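Local coordinates for endoglucanase A (PDB 6Q1I), which hydrolyses internal beta-1,4-glucosidic linkages in barley beta-glucan, lichenan and carboxymethylcellulose, and also degrades xylan, through its family 5 glycoside hydrolase catalytic domain, at residues 54-57 with 58-62; 80-83 with 84-88; 268-271 with 272-276. All coordinates share one frame; numbering follows the deposited sequence.

Contact 1. Residues 54-57 with 58-62; sequences PVTT and KAMID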
ATOM      1  N   PRO A  54     -11.219 -15.349   4.297  1.00 10.96           N
ATOM      2  CA  PRO A  54     -12.183 -15.974   3.387  1.00 10.72           C
ATOM      3  C   PRO A  54     -12.061 -15.378   1.991  1.00  9.76           C
ATOM      4  O   PRO A  54     -11.518 -14.297   1.793  1.00 11.12           O
ATOM      5  CB  PRO A  54     -13.534 -15.620   4.021  1.00 12.84           C
ATOM      6  CG  PRO A  54     -13.285 -14.299   4.686  1.00 13.96           C
ATOM      7  CD  PRO A  54     -11.865 -14.377   5.203  1.00 12.33           C
ATOM      8  N   VAL A  55     -12.579 -16.105   1.006  1.00  9.48           N
ATOM      9  CA  VAL A  55     -12.511 -15.618  -0.368  1.00 11.03           C
ATOM     10  C   VAL A  55     -13.263 -14.293  -0.486  1.00 10.09           C
ATOM     11  O   VAL A  55     -14.362 -14.118   0.059  1.00 10.19           O
ATOM     12  CB  VAL A  55     -13.002 -16.698  -1.348  1.00 17.23           C
ATOM     13  CG1 VAL A  55     -14.443 -16.996  -1.136  1.00 18.14           C
ATOM     14  CG2 VAL A  55     -12.736 -16.287  -2.793  1.00 18.92           C
ATOM     15  N   THR A  56     -12.654 -13.336  -1.184  1.00  9.05           N
ATOM     16  CA  THR A  56     -13.206 -11.988  -1.260  1.00  9.09           C
ATOM     17  C   THR A  56     -14.474 -11.971  -2.104  1.00  9.62           C
ATOM     18  O   THR A  56     -14.533 -12.589  -3.169  1.00 10.89           O
ATOM     19  CB  THR A  56     -12.169 -11.043  -1.883  1.00  9.19           C
ATOM     20  OG1 THR A  56     -10.911 -11.171  -1.200  1.00  9.81           O
ATOM     21  CG2 THR A  56     -12.614  -9.598  -1.789  1.00  9.77           C
ATOM     22  N   THR A  57     -15.485 -11.236  -1.637  1.00  9.57           N
ATOM     23  CA  THR A  57     -16.730 -11.068  -2.378  1.00  9.98           C
ATOM     24  C   THR A  57     -16.976  -9.588  -2.662  1.00  9.24           C
ATOM     25  O   THR A  57     -16.433  -8.699  -1.996  1.00  9.93           O
ATOM     26  CB  THR A  57     -17.927 -11.602  -1.594  1.00 10.91           C
ATOM     27  OG1 THR A  57     -18.067 -10.797  -0.433  1.00 12.06           O
ATOM     28  CG2 THR A  57     -17.739 -13.071  -1.226  1.00 12.63           C
ATOM     29  N   LYS A  58     -17.816  -9.321  -3.658  1.00  9.51           N
ATOM     30  CA  LYS A  58     -18.167  -7.937  -3.935  1.00  9.27           C
ATOM     31  C   LYS A  58     -18.887  -7.305  -2.751  1.00 10.53           C
ATOM     32  O   LYS A  58     -18.743  -6.102  -2.505  1.00 10.73           O
ATOM     33  CB  LYS A  58     -18.983  -7.816  -5.221  1.00 11.79           C
ATOM     34  CG  LYS A  58     -19.159  -6.360  -5.645  1.00 11.69           C
ATOM     35  CD  LYS A  58     -19.741  -6.207  -7.033  1.00 12.89           C
ATOM     36  CE  LYS A  58     -19.871  -4.743  -7.434  1.00 13.86           C
ATOM     37  NZ  LYS A  58     -20.859  -4.006  -6.605  1.00 15.20           N
ATOM     38  N   ALA A  59     -19.653  -8.096  -1.996  1.00 10.53           N
ATOM     39  CA  ALA A  59     -20.346  -7.553  -0.833  1.00 10.82           C
ATOM     40  C   ALA A  59     -19.373  -6.969   0.188  1.00 10.72           C
ATOM     41  O   ALA A  59     -19.701  -5.983   0.857  1.00 11.06           O
ATOM     42  CB  ALA A  59     -21.223  -8.628  -0.194  1.00 11.88           C
ATOM     43  N   MET A  60     -18.183  -7.556   0.334  1.00  9.96           N
ATOM     44  CA  MET A  60     -17.193  -6.965   1.232  1.00  9.89           C
ATOM     45  C   MET A  60     -16.745  -5.603   0.724  1.00  9.74           C
ATOM     46  O   MET A  60     -16.642  -4.640   1.495  1.00 10.38           O
ATOM     47  CB  MET A  60     -15.977  -7.881   1.349  1.00  9.95           C
ATOM     48  CG  MET A  60     -16.255  -9.217   1.969  1.00 10.00           C
ATOM     49  SD  MET A  60     -14.853 -10.318   1.768  1.00 11.15           S
ATOM     50  CE  MET A  60     -15.580 -11.884   2.224  1.00 12.17           C
ATOM     51  N   ILE A  61     -16.475  -5.512  -0.577  1.00  9.25           N
ATOM     52  CA  ILE A  61     -16.058  -4.254  -1.184  1.00  9.45           C
ATOM     53  C   ILE A  61     -17.165  -3.212  -1.066  1.00 10.03           C
ATOM     54  O   ILE A  61     -16.904  -2.040  -0.763  1.00 10.21           O
ATOM     55  CB  ILE A  61     -15.645  -4.505  -2.648  1.00 10.09           C
ATOM     56  CG1 ILE A  61     -14.513  -5.537  -2.725  1.00 10.29           C
ATOM     57  CG2 ILE A  61     -15.259  -3.190  -3.330  1.00 10.49           C
ATOM     58  CD1 ILE A  61     -13.291  -5.226  -1.881  1.00 11.31           C
ATOM     59  N   ASP A  62     -18.416  -3.622  -1.310  1.00 10.82           N
ATOM     60  CA  ASP A  62     -19.549  -2.718  -1.169  1.00 11.71           C
ATOM     61  C   ASP A  62     -19.606  -2.123   0.234  1.00 10.69           C
ATOM     62  O   ASP A  62     -19.930  -0.944   0.399  1.00 12.10           O
ATOM     63  CB  ASP A  62     -20.863  -3.460  -1.411  1.00 12.20           C
ATOM     64  CG  ASP A  62     -21.042  -3.976  -2.833  1.00 13.15           C
ATOM     65  OD1 ASP A  62     -20.352  -3.557  -3.787  1.00 13.34           O
ATOM     66  OD2 ASP A  62     -21.967  -4.811  -2.988  1.00 15.16           O
TER
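Thr57 O is shared by two weak backbone donors of the first helical turn, Met60 N and Ile61 N, the latter at 3.5 Å. Met60 N in turn divides its hydrogen between that carbonyl and the hydroxyl of the same residue: Thr57 OG1 accepts from Met60 N at 3.3 Å, again weakly. The threonine can reach because its OG1 stands between the backbone N and the carbonyl carbon (chi1 65°), folded back over the start of the helix. In the return direction Thr57 N points at the sulfur, with Met60 SD 3.6 Å away in a weak but nearly straight bond (163°). The two residues thus form a capping box, in which a thioether takes the return bond to the N-cap residue. Helix 58-67, which begins here, connects strand 23-27 to strand 71-74 in the first beta-alpha-beta crossover of the TIM barrel.

The Met60 chain leaves beside its own backbone N and runs extended beyond CG, back along residues 54-57, and its axis crosses the Thr57 side chain at about a right angle. Its CG passes Thr57 OG1 at 3.4 Å, SD lies against Thr56 CA, and the terminal CE packs closely on Val55 O at 3.3 Å, with Pro54 CG beyond at 4.1 Å. Met60 is buried and also touches Leu338.

At the start of the helix, Lys58 NZ reaches Asp62 OD1, one turn later, at 2.9 Å on its syn lone pair, a salt bridge between residues four apart. Lys58 also pairs with Asp106, so its charge probably eases the closeness of the two carboxylates. Thr56 OG1 bonds Glu48 at the end of helix 44-48, while Thr56 O accepts from Arg95 of helix 90-105.

Contact 2. Residues 80-83 with 84-88; sequences EHLD and GNNKL
Asp83 folds its carboxylate back over the turn it begins, and Asn85 and Lys87 hold it there. CG sits between the backbone N and the carbonyl carbon (chi1 74°), which brings OD1 over the loop backbone. Two N-H groups grip this oxygen from opposite faces of the carboxylate plane: Asn85 N at 2.8 Å from Asp83 OD1, closing an Asx turn, and Lys87 N at 3.0 Å from the same OD1, the straighter bond (163°). Together they should fix the rotation of the group. Asp83 OD2 is tied by one water to Asn85 OD1 and, more weakly, by another to Lys87 O.

The backbone makes a type I turn, with Asn86 N bonded to Asp83 O at 2.9 Å. Asn86 then takes a left-handed conformation (phi 63°), and Asp83 N returns to Lys87 O at 3.0 Å, as in a type I turn with a G1 bulge. The Lys87 chain passes beside the carboxylate with CB 3.6 Å from Asp83 OD1, but its ammonium makes no salt bridge there. At the base, Leu82 CD2 meets Leu88 CD2 at 3.6 Å and also abuts Asn86 O.

The loop joins strand 71-74 to helix 90-105: His81 stacks on Trp92 of that helix, Leu88 packs on Leu138 of helix 128-145, and Gln141 of the same helix bonds both Asn86 O and Leu88 N.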
ATOM      1  N   GLU A  80       5.108 -16.016  -6.958  1.00 10.47           N
ATOM      2  CA  GLU A  80       4.724 -17.423  -6.903  1.00 10.28           C
ATOM      3  C   GLU A  80       3.845 -17.838  -8.071  1.00 10.68           C
ATOM      4  O   GLU A  80       3.555 -19.031  -8.213  1.00 13.37           O
ATOM      5  CB  GLU A  80       3.997 -17.695  -5.584  1.00 11.77           C
ATOM      6  CG  GLU A  80       4.893 -17.754  -4.353  1.00 12.20           C
ATOM      7  CD  GLU A  80       5.402 -16.403  -3.870  1.00 11.22           C
ATOM      8  OE1 GLU A  80       4.768 -15.361  -4.152  1.00 10.74           O
ATOM      9  OE2 GLU A  80       6.430 -16.398  -3.165  1.00 12.95           O
ATOM     10  N   HIS A  81       3.398 -16.885  -8.886  1.00 10.18           N
ATOM     11  CA  HIS A  81       2.497 -17.133 -10.003  1.00 11.32           C
ATOM     12  C   HIS A  81       3.209 -17.067 -11.341  1.00 11.68           C
ATOM     13  O   HIS A  81       2.556 -17.170 -12.380  1.00 13.06           O
ATOM     14  CB  HIS A  81       1.327 -16.147  -9.931  1.00 10.45           C
ATOM     15  CG  HIS A  81       0.661 -16.152  -8.597  1.00  9.41           C
ATOM     16  ND1 HIS A  81      -0.144 -17.188  -8.182  1.00 10.30           N
ATOM     17  CD2 HIS A  81       0.756 -15.305  -7.547  1.00 10.10           C
ATOM     18  CE1 HIS A  81      -0.545 -16.963  -6.946  1.00 10.17           C
ATOM     19  NE2 HIS A  81      -0.009 -15.829  -6.534  1.00  9.93           N
ATOM     20  N   LEU A  82       4.530 -16.922 -11.330  1.00 12.23           N
ATOM     21  CA  LEU A  82       5.335 -16.915 -12.538  1.00 12.56           C
ATOM     22  C   LEU A  82       5.875 -18.314 -12.811  1.00 13.65           C
ATOM     23  O   LEU A  82       6.347 -19.002 -11.900  1.00 14.86           O
ATOM     24  CB  LEU A  82       6.518 -15.968 -12.349  1.00 12.30           C
ATOM     25  CG  LEU A  82       6.229 -14.475 -12.193  1.00 12.73           C
ATOM     26  CD1 LEU A  82       7.455 -13.748 -11.687  1.00 14.50           C
ATOM     27  CD2 LEU A  82       5.779 -13.898 -13.523  1.00 13.76           C
ATOM     28  N   ASP A  83       5.810 -18.731 -14.072  1.00 14.07           N
ATOM     29  CA  ASP A  83       6.397 -20.005 -14.473  1.00 16.33           C
ATOM     30  C   ASP A  83       7.894 -19.820 -14.728  1.00 17.40           C
ATOM     31  O   ASP A  83       8.461 -18.754 -14.480  1.00 17.30           O
ATOM     32  CB  ASP A  83       5.602 -20.638 -15.622  1.00 17.49           C
ATOM     33  CG  ASP A  83       5.818 -19.952 -16.977  1.00 18.16           C
ATOM     34  OD1 ASP A  83       6.720 -19.098 -17.128  1.00 16.53           O
ATOM     35  OD2 ASP A  83       5.058 -20.286 -17.913  1.00 20.56           O
ATOM     36  N   GLY A  84       8.553 -20.877 -15.199  1.00 19.41           N
ATOM     37  CA  GLY A  84       9.993 -20.823 -15.395  1.00 20.54           C
ATOM     38  C   GLY A  84      10.441 -19.871 -16.481  1.00 21.02           C
ATOM     39  O   GLY A  84      11.636 -19.558 -16.554  1.00 23.76           O
ATOM     40  N   ASN A  85       9.518 -19.419 -17.328  1.00 20.77           N
ATOM     41  CA  ASN A  85       9.781 -18.402 -18.334  1.00 20.95           C
ATOM     42  C   ASN A  85       9.315 -17.025 -17.891  1.00 18.89           C
ATOM     43  O   ASN A  85       9.252 -16.112 -18.715  1.00 19.38           O
ATOM     44  CB  ASN A  85       9.093 -18.762 -19.652  1.00 24.32           C
ATOM     45  CG  ASN A  85       9.551 -20.092 -20.203  1.00 27.39           C
ATOM     46  OD1 ASN A  85       8.737 -20.941 -20.569  1.00 29.87           O
ATOM     47  ND2 ASN A  85      10.861 -20.283 -20.264  1.00 27.94           N
ATOM     48  N   ASN A  86       8.961 -16.865 -16.617  1.00 16.17           N
ATOM     49  CA  ASN A  86       8.449 -15.602 -16.092  1.00 15.33           C
ATOM     50  C   ASN A  86       7.133 -15.184 -16.741  1.00 14.42           C
ATOM     51  O   ASN A  86       6.830 -13.994 -16.816  1.00 15.57           O
ATOM     52  CB  ASN A  86       9.490 -14.482 -16.169  1.00 17.29           C
ATOM     53  CG  ASN A  86      10.603 -14.662 -15.158  1.00 17.95           C
ATOM     54  OD1 ASN A  86      10.384 -15.168 -14.057  1.00 18.39           O
ATOM     55  ND2 ASN A  86      11.803 -14.234 -15.521  1.00 20.16           N
ATOM     56  N   LYS A  87       6.321 -16.150 -17.176  1.00 14.61           N
ATOM     57  CA  LYS A  87       4.965 -15.862 -17.631  1.00 14.38           C
ATOM     58  C   LYS A  87       3.994 -16.047 -16.468  1.00 13.00           C
ATOM     59  O   LYS A  87       4.041 -17.064 -15.764  1.00 13.90           O
ATOM     60  CB  LYS A  87       4.554 -16.766 -18.799  1.00 17.25           C
ATOM     61  CG  LYS A  87       3.178 -16.416 -19.380  1.00 21.21           C
ATOM     62  CD  LYS A  87       2.863 -17.165 -20.668  1.00 26.87           C
ATOM     63  CE  LYS A  87       2.209 -18.505 -20.398  1.00 30.93           C
ATOM     64  NZ  LYS A  87       2.110 -19.342 -21.641  1.00 33.44           N
ATOM     65  N   LEU A  88       3.116 -15.066 -16.270  1.00 12.61           N
ATOM     66  CA  LEU A  88       2.120 -15.154 -15.210  1.00 12.04           C
ATOM     67  C   LEU A  88       1.055 -16.180 -15.547  1.00 12.23           C
ATOM     68  O   LEU A  88       0.584 -16.267 -16.683  1.00 14.89           O
ATOM     69  CB  LEU A  88       1.405 -13.819 -15.015  1.00 13.51           C
ATOM     70  CG  LEU A  88       2.138 -12.769 -14.186  1.00 12.52           C
ATOM     71  CD1 LEU A  88       1.391 -11.433 -14.242  1.00 12.09           C
ATOM     72  CD2 LEU A  88       2.313 -13.210 -12.746  1.00 12.35           C
TER
HETATM   73  O   HOH W   1       2.257 -19.368 -16.707  1.00 26.78           O
HETATM   74  O   HOH W   2       5.859 -20.192 -20.383  1.00 27.32           O

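Contact 3. Residues 268-271 with 272-276; sequences SYLN and TFKSK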
ATOM      1  N   SER A 268       6.543  16.831   7.061  1.00  9.47           N
ATOM      2  CA  SER A 268       7.772  16.378   6.411  1.00 10.22           C
ATOM      3  C   SER A 268       7.472  15.578   5.146  1.00  9.60           C
ATOM      4  O   SER A 268       8.183  15.710   4.142  1.00 10.08           O
ATOM      5  CB  SER A 268       8.657  15.588   7.382  1.00 11.08           C
ATOM      6  OG  SER A 268       8.241  14.235   7.515  1.00 11.48           O
ATOM      7  N   TYR A 269       6.405  14.776   5.154  1.00  8.95           N
ATOM      8  CA  TYR A 269       6.034  14.042   3.947  1.00  9.41           C
ATOM      9  C   TYR A 269       5.563  15.000   2.859  1.00 10.36           C
ATOM     10  O   TYR A 269       6.047  14.955   1.722  1.00 10.61           O
ATOM     11  CB  TYR A 269       4.937  13.021   4.255  1.00  9.57           C
ATOM     12  CG  TYR A 269       5.274  11.982   5.312  1.00  9.80           C
ATOM     13  CD1 TYR A 269       6.595  11.671   5.639  1.00 10.15           C
ATOM     14  CD2 TYR A 269       4.267  11.327   5.998  1.00 10.79           C
ATOM     15  CE1 TYR A 269       6.892  10.726   6.607  1.00 10.50           C
ATOM     16  CE2 TYR A 269       4.554  10.370   6.959  1.00 10.55           C
ATOM     17  CZ  TYR A 269       5.866  10.080   7.266  1.00 10.20           C
ATOM     18  OH  TYR A 269       6.160   9.138   8.228  1.00 12.05           O
ATOM     19  N   LEU A 270       4.610  15.872   3.191  1.00  9.79           N
ATOM     20  CA  LEU A 270       4.096  16.816   2.207  1.00 10.33           C
ATOM     21  C   LEU A 270       5.229  17.625   1.605  1.00 10.39           C
ATOM     22  O   LEU A 270       5.396  17.693   0.377  1.00 10.77           O
ATOM     23  CB  LEU A 270       3.104  17.759   2.886  1.00 11.31           C
ATOM     24  CG  LEU A 270       2.650  18.952   2.044  1.00 13.02           C
ATOM     25  CD1 LEU A 270       1.897  18.469   0.815  1.00 13.79           C
ATOM     26  CD2 LEU A 270       1.798  19.890   2.870  1.00 13.64           C
ATOM     27  N   ASN A 271       6.028  18.245   2.468  1.00 10.73           N
ATOM     28  CA  ASN A 271       6.958  19.261   2.009  1.00 11.57           C
ATOM     29  C   ASN A 271       8.173  18.641   1.334  1.00 11.40           C
ATOM     30  O   ASN A 271       8.689  19.197   0.359  1.00 12.92           O
ATOM     31  CB  ASN A 271       7.364  20.171   3.171  1.00 13.24           C
ATOM     32  CG  ASN A 271       6.181  20.941   3.765  1.00 14.93           C
ATOM     33  OD1 ASN A 271       5.124  21.052   3.155  1.00 17.87           O
ATOM     34  ND2 ASN A 271       6.363  21.463   4.964  1.00 14.81           N
ATOM     35  N   THR A 272       8.642  17.489   1.814  1.00 11.34           N
ATOM     36  CA  THR A 272       9.786  16.862   1.167  1.00 10.92           C
ATOM     37  C   THR A 272       9.419  16.416  -0.239  1.00 10.50           C
ATOM     38  O   THR A 272      10.146  16.693  -1.199  1.00 11.34           O
ATOM     39  CB  THR A 272      10.306  15.674   1.978  1.00 11.50           C
ATOM     40  OG1 THR A 272      10.725  16.105   3.275  1.00 12.07           O
ATOM     41  CG2 THR A 272      11.495  15.044   1.265  1.00 12.21           C
ATOM     42  N   PHE A 273       8.297  15.717  -0.388  1.00 10.06           N
ATOM     43  CA  PHE A 273       7.937  15.247  -1.722  1.00  9.83           C
ATOM     44  C   PHE A 273       7.524  16.394  -2.637  1.00 10.95           C
ATOM     45  O   PHE A 273       7.857  16.366  -3.825  1.00 12.08           O
ATOM     46  CB  PHE A 273       6.928  14.099  -1.629  1.00  9.47           C
ATOM     47  CG  PHE A 273       7.532  12.850  -1.045  1.00  9.31           C
ATOM     48  CD1 PHE A 273       8.547  12.184  -1.724  1.00  9.95           C
ATOM     49  CD2 PHE A 273       7.119  12.355   0.180  1.00  8.33           C
ATOM     50  CE1 PHE A 273       9.131  11.050  -1.194  1.00 11.35           C
ATOM     51  CE2 PHE A 273       7.699  11.215   0.709  1.00  9.41           C
ATOM     52  CZ  PHE A 273       8.702  10.570   0.032  1.00  9.77           C
ATOM     53  N   LYS A 274       6.865  17.433  -2.110  1.00 11.34           N
ATOM     54  CA  LYS A 274       6.574  18.610  -2.927  1.00 13.33           C
ATOM     55  C   LYS A 274       7.852  19.264  -3.429  1.00 13.88           C
ATOM     56  O   LYS A 274       7.927  19.692  -4.590  1.00 14.29           O
ATOM     57  CB  LYS A 274       5.730  19.608  -2.135  1.00 17.73           C
ATOM     58  CG  LYS A 274       4.230  19.399  -2.287  1.00 25.68           C
ATOM     59  CD  LYS A 274       3.431  20.575  -1.734  1.00 30.70           C
ATOM     60  CE  LYS A 274       1.982  20.527  -2.197  1.00 33.95           C
ATOM     61  NZ  LYS A 274       1.841  20.922  -3.628  1.00 36.46           N
ATOM     62  N   SER A 275       8.875  19.347  -2.574  1.00 13.43           N
ATOM     63  CA  SER A 275      10.138  19.946  -2.990  1.00 13.43           C
ATOM     64  C   SER A 275      10.826  19.125  -4.073  1.00 13.37           C
ATOM     65  O   SER A 275      11.685  19.662  -4.781  1.00 15.88           O
ATOM     66  CB  SER A 275      11.071  20.159  -1.790  1.00 14.55           C
ATOM     67  OG  SER A 275      11.696  18.960  -1.361  1.00 15.46           O
ATOM     68  N   LYS A 276      10.435  17.852  -4.226  1.00 13.31           N
ATOM     69  CA  LYS A 276      10.862  16.972  -5.308  1.00 13.06           C
ATOM     70  C   LYS A 276       9.891  16.935  -6.485  1.00 14.80           C
ATOM     71  O   LYS A 276      10.152  16.223  -7.460  1.00 16.57           O
ATOM     72  CB  LYS A 276      11.044  15.547  -4.769  1.00 14.11           C
ATOM     73  CG  LYS A 276      12.204  15.407  -3.801  1.00 13.81           C
ATOM     74  CD  LYS A 276      12.227  14.033  -3.131  1.00 14.20           C
ATOM     75  CE  LYS A 276      13.402  13.886  -2.187  1.00 14.11           C
ATOM     76  NZ  LYS A 276      14.616  13.480  -2.936  1.00 13.80           N
TER
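Ser268 O receives two hydrogen bonds from one residue, the backbone Thr272 N at 3.0 Å and the hydroxyl Thr272 OG1 at 2.7 Å. The threonine turns OG1 anti to its carbonyl carbon (chi1 -61°), which swings the hydroxyl back along the helix onto the oxygen one turn earlier; the alcohol lies the nearer to the carbonyl plane. Alongside, Leu270 and Lys274 run side by side in the same direction, Leu270 CD1 resting 3.6 Å from Lys274 CD on the aliphatic part of the lysine. Phe273 CD2 comes within 3.2 Å of Tyr269 O, its ring oblique to that oxygen.

The helical bonds Phe273 N to Tyr269 O at 3.2 Å and Lys274 N to Leu270 O at 2.9 Å hold these pairs in step; Ser275 N bonds Asn271 O likewise. Near the last turn Ser275 OG bonds back to Thr272 O at 2.8 Å. Ser268 OG is held by Glu265 O, and Lys276 NZ by the carbonyls of Asn219 and Phe221.

Further out, the ring of Phe273 packs edge-to-face with Phe221 and touches Met218 of helix 215-219. Tyr269 leans on Ile282, and Phe273 on Val280, Ala231 and Val233, so this face of helix 256-275 covers strands 229-234 and 280-285, as an outer helix does in a beta-alpha-beta unit of a TIM barrel.

Overall arrangement
The three contacts follow one another along the chain at the periphery of a single eight-stranded barrel and do not touch. Contacts 1 and 2 are the nearer pair, their centres 27 Å apart, and both make use of helix 90-105: contact 1 packs against its flank, contact 2 leads into its start. Contact 3 lies on the opposite side of the chain's centre from both, 36 Å from contact 1 and 38 Å from contact 2, centre to centre. Its Tyr269 packs on the barrel, but the side chain stays about 11 Å from those of Gln160 and Gln284, altered residues at positions assigned by similarity to the proton donor and nucleophile. Contacts 1 and 2 lie away from these positions.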